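Local atomic coordinates of ribosomal RNA processing protein 6 (Trypanosoma brucei brucei, PDB entry 4NLC), a protein that probably degrades and processes RNA from its 3' end as an exosome-associated exoribonuclease, the chain here being its catalytic core with exonuclease and HRDC domains. Residues A151-K160 against L259-K267. The protein carries 1 engineered substitution. Sequence-based numbering, arbitrary orientation.
Sequences AREDVRWLQK and LLSLERYEK
The carboxamide of Q159 grips the extended chain 263-265 with both of its polar atoms. Its NE2 donates to E263 O at 2.8 Å, nearly in the amide plane and in the plane of the accepting carbonyl. OE1 takes the backbone N of Y265 at 3.0 Å; that bond is straight (168°), although the N-H arrives from above the carbonyl plane of Q159. Held at two points, the amide has its rotation fixed.

Charge pairing runs alongside, in a network of R152, R156 and E263. R156 NH2 bonds E263 OE1 at 2.8 Å, rather bent and from above the carboxylate plane, whereas the R152 guanidinium lies almost coplanar with that carboxylate and makes a long salt bridge, NH1 to OE2 (3.7 Å).

Carbon-mediated contacts lie at both ends. K160 sets CB over the centre of the Y265 ring, 3.5 Å from its centroid, a CH-pi contact, and with CG anti to its backbone N (chi1 165°) the chain runs on across the ring to the hydroxyl end. Beyond, NZ reaches H99 and Y265 OH reaches Q106. At the other end L260 CD2 meets A151 CB at 4.0 Å, and V155 CG1 packs against the carbonyl oxygen of L260.

The linker leaving helix 249-261 thus runs along one side of helix 152-162 in the exonuclease domain, while D154 and L158 pack against strands 92-100 and 145-148 of the mixed sheet.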
loop_
_atom_site.group_PDB
_atom_site.type_symbol
_atom_site.label_atom_id
_atom_site.label_comp_id
_atom_site.label_asym_id
_atom_site.label_seq_id
_atom_site.Cartn_x
_atom_site.Cartn_y
_atom_site.Cartn_z
ATOM N N ALA A 151 3.142 8.461 -4.064
ATOM C CA ALA A 151 3.352 7.055 -4.424
ATOM C C ALA A 151 4.240 6.201 -3.492
ATOM O O ALA A 151 4.497 5.055 -3.837
ATOM C CB ALA A 151 3.918 7.000 -5.838
ATOM N N ARG A 152 4.737 6.730 -2.363
ATOM C CA ARG A 152 5.649 5.959 -1.478
ATOM C C ARG A 152 5.125 4.536 -1.155
ATOM O O ARG A 152 5.827 3.562 -1.430
ATOM C CB ARG A 152 5.990 6.753 -0.199
ATOM C CG ARG A 152 6.998 6.061 0.743
ATOM C CD ARG A 152 8.341 6.783 0.833
ATOM N NE ARG A 152 8.211 8.151 1.342
ATOM C CZ ARG A 152 9.015 9.162 1.016
ATOM N NH1 ARG A 152 10.026 8.973 0.177
ATOM N NH2 ARG A 152 8.811 10.370 1.525
ATOM N N GLU A 153 3.884 4.420 -0.639
ATOM C CA GLU A 153 3.261 3.130 -0.314
ATOM C C GLU A 153 2.899 2.327 -1.564
ATOM O O GLU A 153 3.147 1.117 -1.616
ATOM C CB GLU A 153 2.063 3.312 0.630
ATOM C CG GLU A 153 2.473 3.874 1.991
ATOM C CD GLU A 153 2.023 3.136 3.240
ATOM O OE1 GLU A 153 1.149 3.673 3.962
ATOM O OE2 GLU A 153 2.595 2.061 3.540
ATOM N N ASP A 154 2.378 3.016 -2.600
ATOM C CA ASP A 154 1.972 2.400 -3.861
ATOM C C ASP A 154 3.076 1.610 -4.508
ATOM O O ASP A 154 2.847 0.475 -4.944
ATOM C CB ASP A 154 1.424 3.451 -4.834
ATOM C CG ASP A 154 0.079 4.009 -4.430
ATOM O OD1 ASP A 154 -0.367 3.728 -3.307
ATOM O OD2 ASP A 154 -0.557 4.669 -5.266
ATOM N N VAL A 155 4.270 2.208 -4.561
ATOM C CA VAL A 155 5.475 1.621 -5.159
ATOM C C VAL A 155 5.760 0.280 -4.469
ATOM O O VAL A 155 6.073 -0.703 -5.124
ATOM C CB VAL A 155 6.679 2.636 -5.050
ATOM C CG1 VAL A 155 8.040 1.955 -5.214
ATOM C CG2 VAL A 155 6.518 3.784 -6.044
ATOM N N ARG A 156 5.644 0.267 -3.150
ATOM C CA ARG A 156 5.885 -0.902 -2.309
ATOM C C ARG A 156 4.787 -1.959 -2.513
ATOM O O ARG A 156 5.080 -3.122 -2.725
ATOM C CB ARG A 156 5.996 -0.452 -0.834
ATOM C CG ARG A 156 7.370 0.132 -0.531
ATOM C CD ARG A 156 7.392 0.867 0.803
ATOM N NE ARG A 156 8.357 1.969 0.774
ATOM C CZ ARG A 156 9.616 1.881 1.189
ATOM N NH1 ARG A 156 10.083 0.737 1.678
ATOM N NH2 ARG A 156 10.415 2.935 1.127
ATOM N N TRP A 157 3.537 -1.548 -2.449
ATOM C CA TRP A 157 2.359 -2.398 -2.626
ATOM C C TRP A 157 2.406 -3.184 -3.919
ATOM O O TRP A 157 2.231 -4.408 -3.884
ATOM C CB TRP A 157 1.083 -1.546 -2.555
ATOM C CG TRP A 157 0.846 -0.921 -1.202
ATOM C CD1 TRP A 157 1.436 -1.270 -0.018
ATOM C CD2 TRP A 157 -0.068 0.144 -0.899
ATOM N NE1 TRP A 157 0.936 -0.495 1.006
ATOM C CE2 TRP A 157 -0.003 0.370 0.496
ATOM C CE3 TRP A 157 -0.981 0.894 -1.662
ATOM C CZ2 TRP A 157 -0.800 1.329 1.144
ATOM C CZ3 TRP A 157 -1.758 1.860 -1.023
ATOM C CH2 TRP A 157 -1.670 2.062 0.366
ATOM N N LEU A 158 2.699 -2.485 -5.062
ATOM C CA LEU A 158 2.780 -3.071 -6.402
ATOM C C LEU A 158 3.768 -4.223 -6.428
ATOM O O LEU A 158 3.527 -5.232 -7.074
ATOM C CB LEU A 158 3.185 -1.998 -7.450
ATOM C CG LEU A 158 2.101 -0.987 -7.917
ATOM C CD1 LEU A 158 2.687 0.016 -8.909
ATOM C CD2 LEU A 158 0.975 -1.677 -8.600
ATOM N N GLN A 159 4.867 -4.079 -5.684
ATOM C CA GLN A 159 5.899 -5.098 -5.586
ATOM C C GLN A 159 5.416 -6.280 -4.766
ATOM O O GLN A 159 5.387 -7.400 -5.258
ATOM C CB GLN A 159 7.207 -4.519 -5.017
ATOM C CG GLN A 159 7.802 -3.420 -5.886
ATOM C CD GLN A 159 9.035 -2.814 -5.271
ATOM O OE1 GLN A 159 9.754 -3.453 -4.494
ATOM N NE2 GLN A 159 9.341 -1.584 -5.655
ATOM N N LYS A 160 5.045 -6.028 -3.523
ATOM C CA LYS A 160 4.561 -7.037 -2.584
ATOM C C LYS A 160 3.495 -7.936 -3.195
ATOM O O LYS A 160 3.596 -9.164 -3.116
ATOM C CB LYS A 160 3.999 -6.321 -1.330
ATOM C CG LYS A 160 3.127 -7.176 -0.386
ATOM C CD LYS A 160 2.541 -6.338 0.787
ATOM C CE LYS A 160 1.435 -5.325 0.415
ATOM N NZ LYS A 160 1.113 -4.410 1.555
ATOM N N LEU A 259 13.777 8.157 -8.178
ATOM C CA LEU A 259 14.373 7.700 -6.930
ATOM C C LEU A 259 13.349 6.972 -6.067
ATOM O O LEU A 259 13.685 5.953 -5.458
ATOM C CB LEU A 259 15.021 8.872 -6.170
ATOM C CG LEU A 259 16.265 9.476 -6.862
ATOM C CD1 LEU A 259 16.736 10.713 -6.160
ATOM C CD2 LEU A 259 17.398 8.488 -6.926
ATOM N N LEU A 260 12.089 7.454 -6.068
ATOM C CA LEU A 260 10.978 6.813 -5.346
ATOM C C LEU A 260 10.601 5.462 -5.992
ATOM O O LEU A 260 10.283 4.513 -5.273
ATOM C CB LEU A 260 9.754 7.740 -5.271
ATOM C CG LEU A 260 8.654 7.328 -4.293
ATOM C CD1 LEU A 260 9.144 7.386 -2.856
ATOM C CD2 LEU A 260 7.442 8.190 -4.457
ATOM N N SER A 261 10.670 5.373 -7.328
ATOM C CA SER A 261 10.391 4.130 -8.061
ATOM C C SER A 261 11.468 3.069 -7.818
ATOM O O SER A 261 11.202 1.895 -8.021
ATOM C CB SER A 261 10.208 4.395 -9.552
ATOM O OG SER A 261 11.442 4.590 -10.220
ATOM N N LEU A 262 12.665 3.481 -7.347
ATOM C CA LEU A 262 13.782 2.601 -6.986
ATOM C C LEU A 262 13.677 2.052 -5.555
ATOM O O LEU A 262 14.464 1.194 -5.147
ATOM C CB LEU A 262 15.122 3.301 -7.235
ATOM C CG LEU A 262 15.458 3.534 -8.721
ATOM C CD1 LEU A 262 16.609 4.502 -8.863
ATOM C CD2 LEU A 262 15.776 2.204 -9.428
ATOM N N GLU A 263 12.677 2.505 -4.810
ATOM C CA GLU A 263 12.440 1.984 -3.473
ATOM C C GLU A 263 11.892 0.569 -3.560
ATOM O O GLU A 263 11.246 0.197 -4.547
ATOM C CB GLU A 263 11.515 2.889 -2.672
ATOM C CG GLU A 263 12.203 4.219 -2.383
ATOM C CD GLU A 263 11.534 5.142 -1.393
ATOM O OE1 GLU A 263 10.397 4.844 -0.965
ATOM O OE2 GLU A 263 12.130 6.198 -1.087
ATOM N N ARG A 264 12.207 -0.228 -2.546
ATOM C CA ARG A 264 11.825 -1.626 -2.501
ATOM C C ARG A 264 10.885 -1.893 -1.365
ATOM O O ARG A 264 11.042 -1.338 -0.268
ATOM C CB ARG A 264 13.051 -2.510 -2.264
ATOM C CG ARG A 264 14.098 -2.486 -3.342
ATOM C CD ARG A 264 15.276 -3.346 -2.928
ATOM N NE ARG A 264 16.094 -2.686 -1.915
ATOM C CZ ARG A 264 16.080 -2.993 -0.625
ATOM N NH1 ARG A 264 15.297 -3.970 -0.174
ATOM N NH2 ARG A 264 16.855 -2.336 0.226
ATOM N N TYR A 265 9.942 -2.807 -1.615
ATOM C CA TYR A 265 9.073 -3.311 -0.585
ATOM C C TYR A 265 9.964 -4.209 0.326
ATOM O O TYR A 265 10.784 -4.992 -0.166
ATOM C CB TYR A 265 7.939 -4.178 -1.195
ATOM C CG TYR A 265 7.142 -4.887 -0.113
ATOM C CD1 TYR A 265 6.276 -4.177 0.719
ATOM C CD2 TYR A 265 7.393 -6.220 0.202
ATOM C CE1 TYR A 265 5.649 -4.786 1.809
ATOM C CE2 TYR A 265 6.752 -6.845 1.274
ATOM C CZ TYR A 265 5.871 -6.126 2.067
ATOM O OH TYR A 265 5.213 -6.726 3.112
ATOM N N GLU A 266 9.747 -4.147 1.627
ATOM C CA GLU A 266 10.408 -5.070 2.563
ATOM C C GLU A 266 9.395 -5.505 3.592
ATOM O O GLU A 266 8.602 -4.681 4.048
ATOM C CB GLU A 266 11.706 -4.516 3.183
ATOM C CG GLU A 266 12.546 -5.548 3.943
ATOM C CD GLU A 266 12.905 -6.839 3.223
ATOM O OE1 GLU A 266 13.965 -6.877 2.564
ATOM O OE2 GLU A 266 12.130 -7.815 3.318
ATOM N N LYS A 267 9.360 -6.819 3.880
ATOM C CA LYS A 267 8.433 -7.449 4.828
ATOM C C LYS A 267 8.477 -6.765 6.198
ATOM O O LYS A 267 9.573 -6.395 6.636
ATOM C CB LYS A 267 8.812 -8.930 5.045
ATOM C CG LYS A 267 8.530 -9.878 3.891
ATOM C CD LYS A 267 8.326 -11.258 4.493
ATOM C CE LYS A 267 8.413 -12.365 3.494
ATOM N NZ LYS A 267 8.249 -13.668 4.162
#